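Local coordinates for protein chitinase (Chromobacterium violaceum, PDB 4TXG) that probably hydrolyses glycosidic bonds in chitin, as a family 18 glycoside hydrolase whose catalytic domain is joined to a chitinase C-type region, at residues A[213-218]-A[230-235]. Residues are numbered along the deposited sequence; the frame is centred on the assembly and turned at random.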
loop_
_atom_site.group_PDB
_atom_site.type_symbol
_atom_site.label_atom_id
_atom_site.label_comp_id
_atom_site.label_asym_id
_atom_site.label_seq_id
_atom_site.Cartn_x
_atom_site.Cartn_y
_atom_site.Cartn_z
ATOM N N MET A 213 -15.771 3.277 -25.165
ATOM C CA MET A 213 -17.087 3.288 -24.557
ATOM C C MET A 213 -17.546 4.731 -24.476
ATOM O O MET A 213 -16.729 5.642 -24.363
ATOM C CB MET A 213 -17.043 2.617 -23.169
ATOM C CG MET A 213 -18.381 2.578 -22.447
ATOM S SD MET A 213 -18.305 1.545 -20.969
ATOM C CE MET A 213 -18.201 -0.107 -21.669
ATOM N N SER A 214 -18.853 4.952 -24.556
ATOM C CA SER A 214 -19.372 6.303 -24.399
ATOM C C SER A 214 -20.665 6.243 -23.604
ATOM O O SER A 214 -21.243 5.167 -23.421
ATOM C CB SER A 214 -19.587 6.979 -25.760
ATOM O OG SER A 214 -20.619 6.345 -26.489
ATOM N N TRP A 215 -21.102 7.398 -23.122
ATOM C CA TRP A 215 -22.271 7.487 -22.259
ATOM C C TRP A 215 -23.202 8.588 -22.755
ATOM O O TRP A 215 -23.266 9.667 -22.163
ATOM C CB TRP A 215 -21.841 7.743 -20.807
ATOM C CG TRP A 215 -21.085 6.587 -20.204
ATOM C CD1 TRP A 215 -21.619 5.514 -19.552
ATOM C CD2 TRP A 215 -19.665 6.381 -20.217
ATOM N NE1 TRP A 215 -20.626 4.662 -19.151
ATOM C CE2 TRP A 215 -19.415 5.171 -19.545
ATOM C CE3 TRP A 215 -18.580 7.108 -20.725
ATOM C CZ2 TRP A 215 -18.125 4.665 -19.365
ATOM C CZ3 TRP A 215 -17.290 6.604 -20.541
ATOM C CH2 TRP A 215 -17.078 5.394 -19.874
ATOM N N PRO A 216 -23.924 8.313 -23.854
ATOM C CA PRO A 216 -24.815 9.285 -24.492
ATOM C C PRO A 216 -25.822 9.823 -23.500
ATOM O O PRO A 216 -26.414 9.033 -22.767
ATOM C CB PRO A 216 -25.515 8.469 -25.584
ATOM C CG PRO A 216 -24.622 7.312 -25.828
ATOM C CD PRO A 216 -23.985 6.999 -24.516
ATOM N N GLY A 217 -25.988 11.141 -23.457
ATOM C CA GLY A 217 -27.014 11.747 -22.632
ATOM C C GLY A 217 -26.632 11.967 -21.182
ATOM O O GLY A 217 -27.382 12.590 -20.434
ATOM N N VAL A 218 -25.476 11.457 -20.773
ATOM C CA VAL A 218 -24.999 11.698 -19.418
ATOM C C VAL A 218 -24.209 13.006 -19.365
ATOM O O VAL A 218 -23.117 13.117 -19.937
ATOM C CB VAL A 218 -24.136 10.533 -18.903
ATOM C CG1 VAL A 218 -23.598 10.828 -17.497
ATOM C CG2 VAL A 218 -24.934 9.236 -18.929
ATOM N N LYS A 230 -11.835 6.773 -26.753
ATOM C CA LYS A 230 -13.021 7.189 -26.020
ATOM C C LYS A 230 -12.909 6.678 -24.583
ATOM O O LYS A 230 -11.823 6.703 -24.009
ATOM C CB LYS A 230 -14.286 6.675 -26.711
ATOM C CG LYS A 230 -14.491 7.298 -28.091
ATOM C CD LYS A 230 -15.831 6.923 -28.708
ATOM C CE LYS A 230 -15.913 5.441 -29.006
ATOM N NZ LYS A 230 -17.104 5.126 -29.860
ATOM N N GLY A 231 -14.021 6.249 -24.001
ATOM C CA GLY A 231 -13.994 5.588 -22.702
ATOM C C GLY A 231 -13.592 6.439 -21.507
ATOM O O GLY A 231 -13.576 7.676 -21.576
ATOM N N HIS A 232 -13.297 5.767 -20.390
ATOM C CA HIS A 232 -12.837 6.454 -19.181
ATOM C C HIS A 232 -11.641 7.362 -19.468
ATOM O O HIS A 232 -11.532 8.454 -18.910
ATOM C CB HIS A 232 -12.414 5.461 -18.091
ATOM C CG HIS A 232 -13.519 4.590 -17.561
ATOM N ND1 HIS A 232 -14.715 5.089 -17.096
ATOM C CD2 HIS A 232 -13.566 3.250 -17.377
ATOM C CE1 HIS A 232 -15.469 4.085 -16.670
ATOM N NE2 HIS A 232 -14.790 2.965 -16.815
ATOM N N PHE A 233 -10.724 6.897 -20.314
ATOM C CA PHE A 233 -9.476 7.628 -20.532
ATOM C C PHE A 233 -9.722 8.992 -21.184
ATOM O O PHE A 233 -9.044 9.972 -20.880
ATOM C CB PHE A 233 -8.508 6.818 -21.399
ATOM C CG PHE A 233 -7.846 5.647 -20.677
ATOM C CD1 PHE A 233 -8.218 5.288 -19.393
ATOM C CD2 PHE A 233 -6.851 4.913 -21.313
ATOM C CE1 PHE A 233 -7.611 4.208 -18.748
ATOM C CE2 PHE A 233 -6.235 3.840 -20.686
ATOM C CZ PHE A 233 -6.611 3.492 -19.396
ATOM N N ASN A 234 -10.680 9.040 -22.103
ATOM C CA ASN A 234 -11.046 10.301 -22.748
ATOM C C ASN A 234 -11.492 11.332 -21.694
ATOM O O ASN A 234 -11.036 12.483 -21.691
ATOM C CB ASN A 234 -12.152 10.048 -23.785
ATOM C CG ASN A 234 -12.473 11.274 -24.624
ATOM O OD1 ASN A 234 -12.939 12.292 -24.105
ATOM N ND2 ASN A 234 -12.256 11.171 -25.932
ATOM N N LEU A 235 -12.374 10.915 -20.793
ATOM C CA LEU A 235 -12.838 11.804 -19.733
ATOM C C LEU A 235 -11.699 12.193 -18.778
ATOM O O LEU A 235 -11.605 13.351 -18.376
ATOM C CB LEU A 235 -13.999 11.155 -18.962
ATOM C CG LEU A 235 -15.295 11.048 -19.783
ATOM C CD1 LEU A 235 -16.429 10.395 -19.000
ATOM C CD2 LEU A 235 -15.720 12.437 -20.265
HETATM O O HOH W 1 -19.134 4.513 -28.185
#
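In the TIM barrel of this family 18 chitinase, the long loop that follows strand 199-200 packs W215 against the N-terminal part of helix 231-242, the helix leading into barrel strand 247-253, while M213 joins through its backbone O. The W215 indole directs its six-membered ring at the start of that helix: W215 CZ3 lies 3.8 Å from G231 C, which is at the indole rim, close to the ring plane, while W215 CH2 comes within 3.7 Å of H232 ND1. The indole and imidazole planes are inclined by only 29°, but the two rings are strongly offset, with little overlap. CG of W215 is anti to the carbonyl carbon (chi1 -66°), and from there the indole extends toward the helix. M213 CG rests over one indole face near the rim, 3.7 Å above the plane. The buried rings find polar partners outside the contact, W215 NE1 in T165 O and H232 NE2 in S162 O. L235 CD1 lies 4.2 Å from W215 CZ3. The backbones are joined by G231 N, which donates to a lone pair of M213 O (2.8 Å). Beside the exposed K230, one water bridges the side chains, accepting from K230 NZ at 2.7 Å and hydrogen-bonded to S214 OG at 2.9 Å.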